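Particle-associated glycoside hydrolase (Acinetobacter phage Fri1, PDB 6C72) probably hydrolyses the capsular polysaccharide of Acinetobacter baumannii as a trimeric tailspike depolymerase, helping the phage reach and enter its host. Local coordinates at residues E293-Y298 against L325-A330; A272-C277 against D310-V315; Y413-T418 against N436-Q441; A137-K142 against Q188-P193; T402-D407 against G425-D430. One frame throughout, in Å; residues are numbered along the deposited sequence.

Interaction 1: residues E293-Y298 against L325-A330; sequences ELTWVY and LASAGA
The methyl group of A330 sits squarely over one face of the W296 indole. Its CB stands 3.3 Å from the centroid of the W296 six-membered ring, only 3° off the ring normal, a close CH-pi contact that meets all the atoms of that ring about equally. In W296, CG lies between the backbone N and the carbonyl carbon (chi1 45°), and chi2 of -87° sets the ring plane. The backbone closes in as well, with A330 CA 3.2 Å from W296 O in a CA-H...O contact.

S327 comes at the same indole obliquely, its CB 3.4 Å from W296 NE1. With OG anti to the backbone N, the serine hydroxyl passes close to T295 CA and bonds to P292 O, just before segment 293-298. At the edge of the indole, near its plane, L325 O lies 3.5 Å from W296 CZ2. T295 contributes its methyl, CG2 resting 3.6 Å from A328 O.

Polar links between the two loops run through water: one molecule accepts a hydrogen bond from W296 NE1 and donates to L325 O, a second joins W296 O to A328 O, and a third joins V297 O to G329 O. A328 O and G329 O belong to a type II turn, S327 to A330, closed by A330 N to S327 O at 3.0 Å. Loops that follow the paired strands 286-289 and 321-324 stack here, through an indole and bridging waters, as successive coils do in a parallel beta-helix, the fold of many phage tailspikes.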
# COMPACT_ATOMS: atom_id res chain seq x y z
N GLU A 293 35.41 -13.56 -4.01
CA GLU A 293 36.26 -14.71 -3.75
C GLU A 293 35.53 -15.79 -2.96
O GLU A 293 35.88 -16.97 -3.06
CB GLU A 293 37.52 -14.27 -3.00
CG GLU A 293 37.28 -13.77 -1.58
CD GLU A 293 36.74 -12.32 -1.49
OE1 GLU A 293 36.45 -11.68 -2.52
OE2 GLU A 293 36.63 -11.82 -0.34
N LEU A 294 34.50 -15.42 -2.20
CA LEU A 294 33.67 -16.39 -1.47
C LEU A 294 32.50 -16.74 -2.37
O LEU A 294 31.42 -16.14 -2.29
CB LEU A 294 33.21 -15.79 -0.15
CG LEU A 294 34.32 -15.39 0.83
CD1 LEU A 294 33.68 -14.62 1.99
CD2 LEU A 294 35.06 -16.64 1.34
N THR A 295 32.71 -17.75 -3.21
CA THR A 295 31.74 -18.08 -4.25
C THR A 295 30.39 -18.47 -3.65
O THR A 295 30.32 -19.08 -2.58
CB THR A 295 32.30 -19.20 -5.12
OG1 THR A 295 32.60 -20.34 -4.30
CG2 THR A 295 33.59 -18.72 -5.79
N TRP A 296 29.32 -18.12 -4.36
CA TRP A 296 27.97 -18.28 -3.84
C TRP A 296 27.01 -18.67 -4.97
O TRP A 296 27.41 -18.80 -6.14
CB TRP A 296 27.51 -17.00 -3.11
CG TRP A 296 27.83 -15.74 -3.87
CD1 TRP A 296 28.98 -15.01 -3.82
CD2 TRP A 296 26.99 -15.10 -4.84
NE1 TRP A 296 28.89 -13.93 -4.68
CE2 TRP A 296 27.68 -13.97 -5.32
CE3 TRP A 296 25.71 -15.37 -5.34
CZ2 TRP A 296 27.14 -13.10 -6.26
CZ3 TRP A 296 25.17 -14.50 -6.27
CH2 TRP A 296 25.89 -13.38 -6.74
N VAL A 297 25.74 -18.86 -4.63
CA VAL A 297 24.78 -19.43 -5.58
C VAL A 297 23.85 -18.36 -6.13
O VAL A 297 23.85 -18.08 -7.34
CB VAL A 297 23.97 -20.57 -4.93
CG1 VAL A 297 23.08 -21.27 -5.96
CG2 VAL A 297 24.92 -21.56 -4.23
N TYR A 298 23.04 -17.75 -5.27
CA TYR A 298 22.15 -16.67 -5.67
C TYR A 298 22.28 -15.51 -4.69
O TYR A 298 22.95 -15.60 -3.65
CB TYR A 298 20.69 -17.10 -5.72
CG TYR A 298 20.40 -18.36 -6.50
CD1 TYR A 298 20.75 -18.47 -7.84
CD2 TYR A 298 19.71 -19.43 -5.91
CE1 TYR A 298 20.47 -19.61 -8.57
CE2 TYR A 298 19.40 -20.58 -6.64
CZ TYR A 298 19.79 -20.66 -7.97
OH TYR A 298 19.51 -21.77 -8.71
N LEU A 325 28.32 -8.39 -6.91
CA LEU A 325 29.42 -8.35 -7.86
C LEU A 325 29.57 -9.73 -8.48
O LEU A 325 29.18 -10.74 -7.88
CB LEU A 325 30.73 -7.92 -7.19
CG LEU A 325 30.72 -6.56 -6.47
CD1 LEU A 325 32.02 -6.35 -5.67
CD2 LEU A 325 30.48 -5.43 -7.44
N ALA A 326 30.12 -9.76 -9.68
CA ALA A 326 30.31 -11.03 -10.36
C ALA A 326 31.14 -11.97 -9.50
O ALA A 326 32.08 -11.55 -8.81
CB ALA A 326 30.97 -10.81 -11.73
N SER A 327 30.76 -13.25 -9.49
CA SER A 327 31.49 -14.26 -8.74
C SER A 327 31.45 -15.59 -9.50
O SER A 327 30.46 -15.90 -10.16
CB SER A 327 30.91 -14.43 -7.34
OG SER A 327 31.71 -15.31 -6.58
N ALA A 328 32.55 -16.35 -9.40
CA ALA A 328 32.67 -17.61 -10.15
C ALA A 328 31.55 -18.59 -9.78
O ALA A 328 31.43 -19.01 -8.63
CB ALA A 328 34.04 -18.23 -9.88
N GLY A 329 30.74 -18.95 -10.78
CA GLY A 329 29.62 -19.86 -10.60
C GLY A 329 28.36 -19.23 -10.05
O GLY A 329 27.32 -19.90 -10.01
N ALA A 330 28.41 -17.96 -9.64
CA ALA A 330 27.26 -17.31 -9.02
C ALA A 330 26.30 -16.76 -10.06
O ALA A 330 26.70 -16.31 -11.13
CB ALA A 330 27.74 -16.17 -8.12
O HOH W 1 30.32 -11.51 -5.22
O HOH W 2 29.28 -20.56 -6.82
O HOH W 3 24.68 -20.12 -9.14

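Interaction 2: residues A272-C277 against D310-V315; sequences AALVYC and DTVYNV
D310 lies over one face of the Y276 ring, its CA 4.0 Å from the ring centroid and offset toward the rim. The carboxylate is tilted 50° from the ring plane and brings OD1 to 3.3 Å from Y276 CD2; the same carboxylate forms a salt bridge with R247 and takes a hydrogen bond from N305. V275 runs side by side with D310, both pointing the same way. T311 passes the tyrosine at a slant, its CG2 touching CE1, while the Y276 hydroxyl bonds to D250.

This is a corner of the parallel beta-helix: the chain bends at Y276, and C277 pairs in parallel with V312 of the next coil. C277 N donates to T311 O (3.0 Å), and Y313 N returns a weak bond of 3.3 Å to C277 O.

Facing inward, V312 holds CG2 beside its own backbone N and presses it 3.4 Å from V275 C, with CG1 turned to L274 CB. L274 and V315 meet tip to tip, CD1 to CG2 at 3.8 Å. Y313 starts off away from 272-277, and its ring stacks on H278, a zinc ligand seen in this protein; a bound zinc ion is about 4 Å from the Y313 side chain. R167 of the second subunit packs on both Y276 and D310.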
# COMPACT_ATOMS: atom_id res chain seq x y z
N ALA A 272 20.00 -14.58 1.92
CA ALA A 272 18.80 -14.88 2.69
C ALA A 272 17.87 -15.72 1.83
O ALA A 272 17.88 -15.62 0.60
CB ALA A 272 18.09 -13.60 3.15
N ALA A 273 17.04 -16.54 2.49
CA ALA A 273 16.12 -17.40 1.75
C ALA A 273 14.79 -17.48 2.49
O ALA A 273 14.76 -17.64 3.71
CB ALA A 273 16.69 -18.80 1.54
N LEU A 274 13.71 -17.34 1.73
CA LEU A 274 12.36 -17.62 2.21
C LEU A 274 11.92 -18.92 1.56
O LEU A 274 11.87 -19.01 0.33
CB LEU A 274 11.39 -16.48 1.85
CG LEU A 274 11.80 -15.06 2.23
CD1 LEU A 274 10.61 -14.12 2.07
CD2 LEU A 274 12.32 -15.01 3.65
N VAL A 275 11.59 -19.91 2.38
CA VAL A 275 11.31 -21.26 1.91
C VAL A 275 9.88 -21.69 2.20
O VAL A 275 9.23 -22.33 1.36
CB VAL A 275 12.31 -22.25 2.52
CG1 VAL A 275 12.03 -23.66 2.07
CG2 VAL A 275 13.74 -21.84 2.15
N TYR A 276 9.34 -21.32 3.37
CA TYR A 276 7.99 -21.74 3.75
C TYR A 276 7.51 -20.74 4.80
O TYR A 276 7.86 -20.87 5.98
CB TYR A 276 7.99 -23.17 4.27
CG TYR A 276 6.64 -23.83 4.56
CD1 TYR A 276 5.44 -23.16 4.38
CD2 TYR A 276 6.61 -25.14 5.03
CE1 TYR A 276 4.24 -23.78 4.67
CE2 TYR A 276 5.42 -25.77 5.33
CZ TYR A 276 4.24 -25.10 5.15
OH TYR A 276 3.05 -25.76 5.44
N CYS A 277 6.74 -19.74 4.38
CA CYS A 277 6.31 -18.65 5.25
C CYS A 277 5.39 -17.74 4.46
O CYS A 277 5.33 -17.80 3.23
CB CYS A 277 7.50 -17.85 5.79
SG CYS A 277 8.64 -17.21 4.50
N ASP A 310 6.16 -26.80 1.09
CA ASP A 310 6.69 -25.45 1.18
C ASP A 310 5.89 -24.48 0.30
O ASP A 310 5.55 -24.79 -0.85
CB ASP A 310 8.15 -25.41 0.73
CG ASP A 310 9.10 -26.05 1.71
OD1 ASP A 310 8.69 -26.39 2.85
OD2 ASP A 310 10.26 -26.24 1.31
N THR A 311 5.61 -23.30 0.85
CA THR A 311 4.98 -22.26 0.06
C THR A 311 5.38 -20.92 0.66
O THR A 311 5.58 -20.81 1.88
CB THR A 311 3.45 -22.43 0.01
OG1 THR A 311 2.90 -21.46 -0.89
CG2 THR A 311 2.82 -22.25 1.39
N VAL A 312 5.54 -19.91 -0.21
CA VAL A 312 5.89 -18.56 0.21
C VAL A 312 4.99 -17.57 -0.51
O VAL A 312 4.85 -17.65 -1.74
CB VAL A 312 7.36 -18.21 -0.05
CG1 VAL A 312 7.60 -16.75 0.33
CG2 VAL A 312 8.25 -19.11 0.77
N TYR A 313 4.39 -16.66 0.23
CA TYR A 313 3.53 -15.66 -0.38
C TYR A 313 3.39 -14.49 0.58
O TYR A 313 3.70 -14.60 1.76
CB TYR A 313 2.16 -16.26 -0.76
CG TYR A 313 1.44 -16.99 0.34
CD1 TYR A 313 1.76 -18.30 0.67
CD2 TYR A 313 0.42 -16.36 1.06
CE1 TYR A 313 1.10 -18.97 1.68
CE2 TYR A 313 -0.25 -17.03 2.08
CZ TYR A 313 0.10 -18.33 2.38
OH TYR A 313 -0.55 -19.00 3.40
N ASN A 314 2.94 -13.35 0.04
CA ASN A 314 2.74 -12.12 0.81
C ASN A 314 4.07 -11.62 1.39
O ASN A 314 4.31 -11.65 2.59
CB ASN A 314 1.69 -12.32 1.92
CG ASN A 314 0.34 -12.87 1.39
OD1 ASN A 314 0.07 -12.84 0.19
ND2 ASN A 314 -0.51 -13.34 2.30
N VAL A 315 4.94 -11.16 0.49
CA VAL A 315 6.25 -10.64 0.86
C VAL A 315 6.38 -9.23 0.31
O VAL A 315 6.09 -8.99 -0.87
CB VAL A 315 7.38 -11.53 0.32
CG1 VAL A 315 8.74 -10.99 0.77
CG2 VAL A 315 7.18 -12.99 0.79

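Interaction 3: residues Y413-T418 against N436-Q441; sequences YNTLVT and NIVATQ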
# COMPACT_ATOMS: atom_id res chain seq x y z
N TYR A 413 16.30 -10.89 -20.07
CA TYR A 413 16.92 -12.01 -20.74
C TYR A 413 15.96 -13.19 -20.66
O TYR A 413 15.47 -13.51 -19.57
CB TYR A 413 18.27 -12.36 -20.10
CG TYR A 413 18.74 -13.76 -20.44
CD1 TYR A 413 19.24 -14.06 -21.70
CD2 TYR A 413 18.67 -14.77 -19.49
CE1 TYR A 413 19.66 -15.35 -22.01
CE2 TYR A 413 19.08 -16.06 -19.79
CZ TYR A 413 19.57 -16.34 -21.04
OH TYR A 413 19.98 -17.63 -21.33
N ASN A 414 15.64 -13.79 -21.81
CA ASN A 414 14.93 -15.07 -21.84
C ASN A 414 13.60 -15.00 -21.10
O ASN A 414 13.17 -15.98 -20.48
CB ASN A 414 15.82 -16.18 -21.26
CG ASN A 414 15.35 -17.58 -21.63
OD1 ASN A 414 14.81 -17.80 -22.72
ND2 ASN A 414 15.55 -18.53 -20.72
N THR A 415 12.94 -13.84 -21.12
CA THR A 415 11.73 -13.61 -20.36
C THR A 415 10.50 -13.57 -21.27
O THR A 415 10.59 -13.13 -22.42
CB THR A 415 11.87 -12.31 -19.55
OG1 THR A 415 13.00 -12.45 -18.69
CG2 THR A 415 10.65 -12.05 -18.70
N LEU A 416 9.37 -14.08 -20.77
CA LEU A 416 8.10 -14.08 -21.49
C LEU A 416 7.03 -13.49 -20.58
O LEU A 416 6.99 -13.78 -19.38
CB LEU A 416 7.68 -15.48 -21.90
CG LEU A 416 8.65 -16.32 -22.74
CD1 LEU A 416 8.24 -17.79 -22.67
CD2 LEU A 416 8.66 -15.81 -24.19
N VAL A 417 6.19 -12.61 -21.14
CA VAL A 417 5.09 -12.02 -20.39
C VAL A 417 3.82 -12.14 -21.23
O VAL A 417 3.85 -12.62 -22.37
CB VAL A 417 5.35 -10.55 -19.98
CG1 VAL A 417 6.70 -10.41 -19.27
CG2 VAL A 417 5.24 -9.59 -21.17
N THR A 418 2.71 -11.69 -20.68
CA THR A 418 1.48 -11.57 -21.44
C THR A 418 1.05 -10.11 -21.44
O THR A 418 1.70 -9.24 -20.85
CB THR A 418 0.37 -12.47 -20.88
OG1 THR A 418 -0.27 -11.81 -19.79
CG2 THR A 418 0.94 -13.78 -20.39
N ASN A 436 13.61 -8.56 -28.47
CA ASN A 436 13.01 -8.97 -27.21
C ASN A 436 11.52 -9.13 -27.40
O ASN A 436 10.79 -8.14 -27.54
CB ASN A 436 13.30 -7.96 -26.10
CG ASN A 436 12.91 -8.50 -24.73
OD1 ASN A 436 12.09 -9.41 -24.64
ND2 ASN A 436 13.50 -7.95 -23.67
N ILE A 437 11.05 -10.38 -27.32
CA ILE A 437 9.64 -10.68 -27.56
C ILE A 437 8.73 -10.00 -26.54
O ILE A 437 7.55 -9.79 -26.83
CB ILE A 437 9.45 -12.22 -27.55
CG1 ILE A 437 8.06 -12.60 -28.07
CG2 ILE A 437 9.75 -12.79 -26.14
CD1 ILE A 437 7.89 -14.07 -28.29
N VAL A 438 9.26 -9.63 -25.37
CA VAL A 438 8.45 -8.92 -24.38
C VAL A 438 7.85 -7.66 -25.00
O VAL A 438 6.71 -7.27 -24.67
CB VAL A 438 9.30 -8.58 -23.14
CG1 VAL A 438 8.57 -7.60 -22.21
CG2 VAL A 438 9.69 -9.84 -22.38
N ALA A 439 8.57 -7.02 -25.92
CA ALA A 439 8.06 -5.80 -26.53
C ALA A 439 6.81 -6.04 -27.36
O ALA A 439 6.03 -5.11 -27.56
CB ALA A 439 9.15 -5.14 -27.38
N THR A 440 6.58 -7.27 -27.83
CA THR A 440 5.37 -7.57 -28.58
C THR A 440 4.28 -8.19 -27.72
O THR A 440 3.18 -8.44 -28.21
CB THR A 440 5.67 -8.51 -29.77
OG1 THR A 440 5.91 -9.84 -29.30
CG2 THR A 440 6.87 -8.03 -30.56
N GLN A 441 4.56 -8.45 -26.44
CA GLN A 441 3.64 -9.14 -25.55
C GLN A 441 3.03 -8.22 -24.51
O GLN A 441 1.82 -8.29 -24.27
CB GLN A 441 4.36 -10.28 -24.83
CG GLN A 441 4.86 -11.38 -25.71
CD GLN A 441 5.67 -12.38 -24.92
OE1 GLN A 441 6.32 -12.02 -23.93
NE2 GLN A 441 5.64 -13.64 -25.33
O HOH W 4 13.22 -11.27 -22.76
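Q441, V438 and I437 lay one short helical turn against the segment that carries L416 and V417, a partly buried contact of side chains on backbone near the C-terminal end of the beta-helix. A single direct hydrogen bond joins the two: V417 N donates to Q441 OE1 at 2.9 Å, nearly straight at 171°, with the N-H standing above the plane of the glutamine amide. V417 O, also an acceptor, is 3.0 Å from Q441 OE1, a proximity that is probably unfavourable. In Q441, CG lies beside the backbone N (chi1 -64°), the chain beyond is extended, and the side chain crosses that of V417 obliquely.

Hydrocarbon fills in around that grip. V417 CG2 touches Q441 CB at 3.8 Å and V438 CG1 at 4.0 Å, while the other V438 methyl, CG2, rests 3.4 Å from T415 O. L416 CD2 meets I437 CG2 at 3.8 Å and also brushes the nitrogen of the Q441 amide.

N436 makes the capping bond of the turn, its OD1 accepting from V438 N at 2.9 Å. A water that accepts from T415 N donates to the same OD1. Beyond the contact, strand 416-418 pairs in parallel with strand 392-394, whose I393 packs on V417; helix 438-441 leans through V438 on F411 and through A439 on F433, and R461 bonds to A439 O.

Interaction 4: residues A137-K142 against Q188-P193; sequences AKAMAK and QVYLVP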
# COMPACT_ATOMS: atom_id res chain seq x y z
N ALA A 137 28.03 -19.18 20.84
CA ALA A 137 26.94 -19.74 21.63
C ALA A 137 25.67 -19.79 20.80
O ALA A 137 25.08 -18.74 20.51
CB ALA A 137 26.69 -18.90 22.89
N LYS A 138 25.22 -20.99 20.44
CA LYS A 138 24.00 -21.10 19.66
C LYS A 138 22.82 -21.13 20.62
O LYS A 138 22.92 -21.63 21.74
CB LYS A 138 24.01 -22.32 18.75
CG LYS A 138 24.01 -23.65 19.41
CD LYS A 138 24.03 -24.74 18.35
CE LYS A 138 23.83 -26.12 18.98
NZ LYS A 138 23.57 -27.16 17.94
N ALA A 139 21.71 -20.55 20.19
CA ALA A 139 20.56 -20.37 21.06
C ALA A 139 19.30 -20.82 20.34
O ALA A 139 19.13 -20.59 19.13
CB ALA A 139 20.40 -18.92 21.51
N MET A 140 18.44 -21.47 21.09
CA MET A 140 17.10 -21.79 20.65
C MET A 140 16.20 -20.67 21.17
O MET A 140 16.17 -20.41 22.38
CB MET A 140 16.69 -23.16 21.19
CG MET A 140 15.41 -23.72 20.66
SD MET A 140 15.14 -25.43 21.22
CE MET A 140 16.73 -26.16 20.82
N ALA A 141 15.54 -19.96 20.25
CA ALA A 141 14.62 -18.90 20.65
C ALA A 141 13.44 -19.48 21.43
O ALA A 141 13.01 -20.62 21.21
CB ALA A 141 14.13 -18.13 19.43
N LYS A 142 12.92 -18.68 22.35
CA LYS A 142 11.75 -19.03 23.13
C LYS A 142 10.75 -17.87 23.05
O LYS A 142 11.14 -16.73 22.83
CB LYS A 142 12.13 -19.35 24.58
CG LYS A 142 13.12 -20.50 24.72
CD LYS A 142 12.62 -21.75 24.00
CE LYS A 142 13.73 -22.79 23.77
NZ LYS A 142 14.07 -23.55 25.01
N GLN A 188 23.19 -23.65 13.14
CA GLN A 188 22.69 -22.28 13.06
C GLN A 188 23.08 -21.53 14.32
O GLN A 188 23.44 -22.13 15.33
CB GLN A 188 21.17 -22.22 12.84
CG GLN A 188 20.33 -22.61 14.04
CD GLN A 188 20.34 -24.11 14.28
OE1 GLN A 188 20.18 -24.90 13.35
NE2 GLN A 188 20.49 -24.51 15.55
N VAL A 189 23.02 -20.19 14.25
CA VAL A 189 23.27 -19.40 15.45
C VAL A 189 22.01 -19.29 16.29
O VAL A 189 22.02 -19.60 17.49
CB VAL A 189 23.79 -17.99 15.08
CG1 VAL A 189 24.09 -17.19 16.35
CG2 VAL A 189 25.03 -18.06 14.20
N TYR A 190 20.90 -18.90 15.66
CA TYR A 190 19.65 -18.57 16.34
C TYR A 190 18.50 -19.33 15.67
O TYR A 190 18.05 -18.97 14.59
CB TYR A 190 19.41 -17.06 16.27
CG TYR A 190 18.42 -16.52 17.28
CD1 TYR A 190 18.18 -17.19 18.49
CD2 TYR A 190 17.72 -15.33 17.03
CE1 TYR A 190 17.29 -16.68 19.42
CE2 TYR A 190 16.81 -14.81 17.95
CZ TYR A 190 16.60 -15.48 19.14
OH TYR A 190 15.71 -14.97 20.05
N LEU A 191 18.04 -20.39 16.31
CA LEU A 191 16.94 -21.21 15.80
C LEU A 191 15.62 -20.80 16.45
O LEU A 191 15.51 -20.75 17.67
CB LEU A 191 17.21 -22.70 16.05
CG LEU A 191 16.11 -23.69 15.69
CD1 LEU A 191 15.84 -23.71 14.19
CD2 LEU A 191 16.44 -25.08 16.22
N VAL A 192 14.63 -20.50 15.62
CA VAL A 192 13.32 -20.18 16.16
C VAL A 192 12.40 -21.37 15.89
O VAL A 192 11.83 -21.46 14.79
CB VAL A 192 12.75 -18.89 15.56
CG1 VAL A 192 11.52 -18.48 16.32
CG2 VAL A 192 13.82 -17.79 15.57
N PRO A 193 12.21 -22.28 16.85
CA PRO A 193 11.43 -23.49 16.60
C PRO A 193 9.99 -23.16 16.24
O PRO A 193 9.50 -22.05 16.48
CB PRO A 193 11.48 -24.25 17.93
CG PRO A 193 12.61 -23.69 18.65
CD PRO A 193 12.73 -22.23 18.22
O HOH W 5 20.67 -22.47 17.39
O HOH W 6 13.93 -15.75 22.02
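A139 with Y190 and M140 with L191 pair in parallel, tied by three nearly linear hydrogen bonds: A139 N to V189 O, L191 N to A139 O at 3.0 Å, and A141 N to L191 O at 2.7 Å. Each N-H arrives nearly along the C=O axis of its acceptor.

Y190 and A139 turn their side chains to the same face. CG of Y190 is anti to the backbone N (chi1 -161°), and the ring lies beside the neighbouring strand: CD1 lies 4.1 Å from A139 CB, CE1 only 3.5 Å from A141 CB, and A139 O sits at the ring edge near its plane. The A141 methyl touches both the tyrosine and V192, with V192 CG2 at 3.9 Å. On the other face M140 lies across P193, M140 CG 3.4 Å from P193 CG. At the start of the pairing K138 CB rests 3.5 Å from Q188 O before its extended chain leads off to a salt bridge with D185 and another with E160 of the second subunit. Of two waters here, one accepts from Q188 NE2 and lies within bonding distance of A139 O; Q188 NE2 also bonds to E160 of the second subunit. The other accepts from K142 N and sits by the Y190 hydroxyl, whose one proton may go to that water or to G200 O.

These are neighbouring coils of the beta-helix. Strand 188-192 pairs onward with strand 220-224, W181 of strand 179-182 meets the Y190 ring, helix 110-122 packs through L113 on A139, and the M140 and P193 face lies against E160 and I163 of the second subunit.

Interaction 5: residues T402-D407 against G425-D430; sequences TLWGKD and GNRFQD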
# COMPACT_ATOMS: atom_id res chain seq x y z
N THR A 402 13.37 2.74 -13.09
CA THR A 402 14.43 3.23 -13.96
C THR A 402 15.37 2.07 -14.28
O THR A 402 15.80 1.35 -13.37
CB THR A 402 15.18 4.40 -13.31
OG1 THR A 402 14.28 5.51 -13.16
CG2 THR A 402 16.41 4.85 -14.14
N LEU A 403 15.63 1.86 -15.55
CA LEU A 403 16.69 0.95 -15.97
C LEU A 403 17.88 1.82 -16.35
O LEU A 403 17.88 2.48 -17.39
CB LEU A 403 16.22 0.04 -17.10
CG LEU A 403 15.45 -1.21 -16.64
CD1 LEU A 403 14.06 -0.88 -16.08
CD2 LEU A 403 15.35 -2.25 -17.74
N TRP A 404 18.90 1.85 -15.48
CA TRP A 404 20.04 2.73 -15.72
C TRP A 404 20.91 2.23 -16.86
O TRP A 404 21.60 3.04 -17.50
CB TRP A 404 20.87 2.88 -14.44
CG TRP A 404 20.21 3.65 -13.33
CD1 TRP A 404 19.87 3.19 -12.08
CD2 TRP A 404 19.82 5.04 -13.36
NE1 TRP A 404 19.29 4.19 -11.34
CE2 TRP A 404 19.25 5.34 -12.10
CE3 TRP A 404 19.88 6.04 -14.33
CZ2 TRP A 404 18.75 6.60 -11.79
CZ3 TRP A 404 19.39 7.28 -14.02
CH2 TRP A 404 18.83 7.56 -12.77
N GLY A 405 20.92 0.92 -17.13
CA GLY A 405 21.75 0.38 -18.18
C GLY A 405 23.23 0.56 -17.96
O GLY A 405 23.98 0.75 -18.92
N LYS A 406 23.68 0.52 -16.71
CA LYS A 406 25.10 0.67 -16.43
C LYS A 406 25.89 -0.54 -16.93
O LYS A 406 27.00 -0.39 -17.44
CB LYS A 406 25.32 0.87 -14.93
CG LYS A 406 24.63 2.13 -14.38
CD LYS A 406 24.76 2.28 -12.87
CE LYS A 406 23.86 3.41 -12.35
NZ LYS A 406 23.69 3.40 -10.86
N ASP A 407 25.31 -1.74 -16.81
CA ASP A 407 25.98 -2.94 -17.29
C ASP A 407 25.36 -3.39 -18.61
O ASP A 407 25.72 -2.88 -19.67
CB ASP A 407 25.89 -4.06 -16.25
CG ASP A 407 26.93 -5.14 -16.48
OD1 ASP A 407 27.79 -4.98 -17.37
OD2 ASP A 407 26.87 -6.17 -15.76
N GLY A 425 5.17 4.35 -17.01
CA GLY A 425 5.81 5.34 -16.18
C GLY A 425 7.29 5.14 -15.93
O GLY A 425 7.83 5.79 -15.03
N ASN A 426 7.96 4.27 -16.68
CA ASN A 426 9.35 3.91 -16.45
C ASN A 426 10.30 4.85 -17.18
O ASN A 426 9.95 5.49 -18.17
CB ASN A 426 9.60 2.46 -16.88
CG ASN A 426 8.73 1.47 -16.11
OD1 ASN A 426 9.03 1.12 -14.97
ND2 ASN A 426 7.62 1.05 -16.71
N ARG A 427 11.54 4.93 -16.67
CA ARG A 427 12.62 5.64 -17.33
C ARG A 427 13.61 4.62 -17.88
O ARG A 427 14.27 3.92 -17.12
CB ARG A 427 13.32 6.61 -16.39
CG ARG A 427 12.45 7.75 -16.00
CD ARG A 427 13.27 9.01 -15.93
NE ARG A 427 14.40 8.82 -15.04
CZ ARG A 427 15.05 9.82 -14.46
NH1 ARG A 427 14.67 11.07 -14.70
NH2 ARG A 427 16.06 9.56 -13.65
N PHE A 428 13.72 4.58 -19.20
CA PHE A 428 14.57 3.61 -19.89
C PHE A 428 15.81 4.34 -20.40
O PHE A 428 15.77 5.02 -21.42
CB PHE A 428 13.80 2.94 -21.03
CG PHE A 428 12.68 2.02 -20.57
CD1 PHE A 428 12.96 0.90 -19.80
CD2 PHE A 428 11.37 2.27 -20.92
CE1 PHE A 428 11.93 0.05 -19.39
CE2 PHE A 428 10.34 1.43 -20.52
CZ PHE A 428 10.62 0.32 -19.76
N GLN A 429 16.92 4.20 -19.67
CA GLN A 429 18.18 4.79 -20.10
C GLN A 429 18.93 3.76 -20.92
O GLN A 429 19.42 2.77 -20.38
CB GLN A 429 19.04 5.26 -18.93
CG GLN A 429 20.27 6.01 -19.40
CD GLN A 429 21.05 6.67 -18.29
OE1 GLN A 429 21.08 7.90 -18.18
NE2 GLN A 429 21.69 5.86 -17.45
N ASP A 430 19.01 4.01 -22.23
CA ASP A 430 19.69 3.16 -23.21
C ASP A 430 19.07 1.77 -23.31
O ASP A 430 19.68 0.88 -23.92
CB ASP A 430 21.19 3.02 -22.92
CG ASP A 430 21.97 4.32 -23.04
OD1 ASP A 430 21.61 5.19 -23.87
OD2 ASP A 430 22.99 4.47 -22.34
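R427 meets T402 side by side, with the threonine OG1 3.5 Å from R427 CB. That hydroxyl has its own partner, P342 O of the third subunit. The arginine chain is bent at chi2 and chi3, and R427 NH2 comes to 3.5 Å from W404 CH2; the guanidinium and indole planes stand 72° apart, so this is an oblique approach and not a stack. R427 O accepts from L403 N at 2.9 Å, and T402 CA leans on the same oxygen.

F428 turns to the opposite face and runs alongside L403, pointing the same way, with L403 CD1 4.0 Å from F428 CE1. Beyond it the F449 ring meets the phenyl, planes about 25° apart.

Q429 grips twice. Its backbone N donates to L403 O at 3.0 Å, and its side chain, with CG anti to the backbone N (chi1 -174°) and then extended, sends NE2 to a lone pair of W404 O at 2.8 Å. The same NE2 lies at the edge of the indole, 3.6 Å from W404 CE3. T402 CG2 covers one face of that ring over its centre. At the end of the segment D430 turns its carboxylate to K409 and T452 N.

Chemically, the glutamine amide extends the parallel hydrogen bonding of the beta-helix coils by one carbonyl just where the backbone pairing stops. W404, thus held, bonds through NE1 to E378, a zinc ligand seen in this protein, an arrangement consistent with a second-shell role for W404, perhaps helping to position that carboxylate.

Following the chain from the N terminus, interaction 4 comes first and closes a loop of 45 residues between early coils of the beta-helix. Interactions 2 and 1, closing loops of 32 and 26 residues, cross: 272-277, 293-298, 310-315 and 325-330 alternate, so a strand corner and a turn loop of successive coils are tied in step, their nearest atoms about 6 Å apart. Interactions 5 and 3, each closing 17 residues, cross in the same way near the far end, with strand 422-429 lying between the two segments of interaction 3; their centres are about 17 Å apart. None nests inside another. Interactions 2 and 4 both face the second subunit, whereas interaction 5 faces the third.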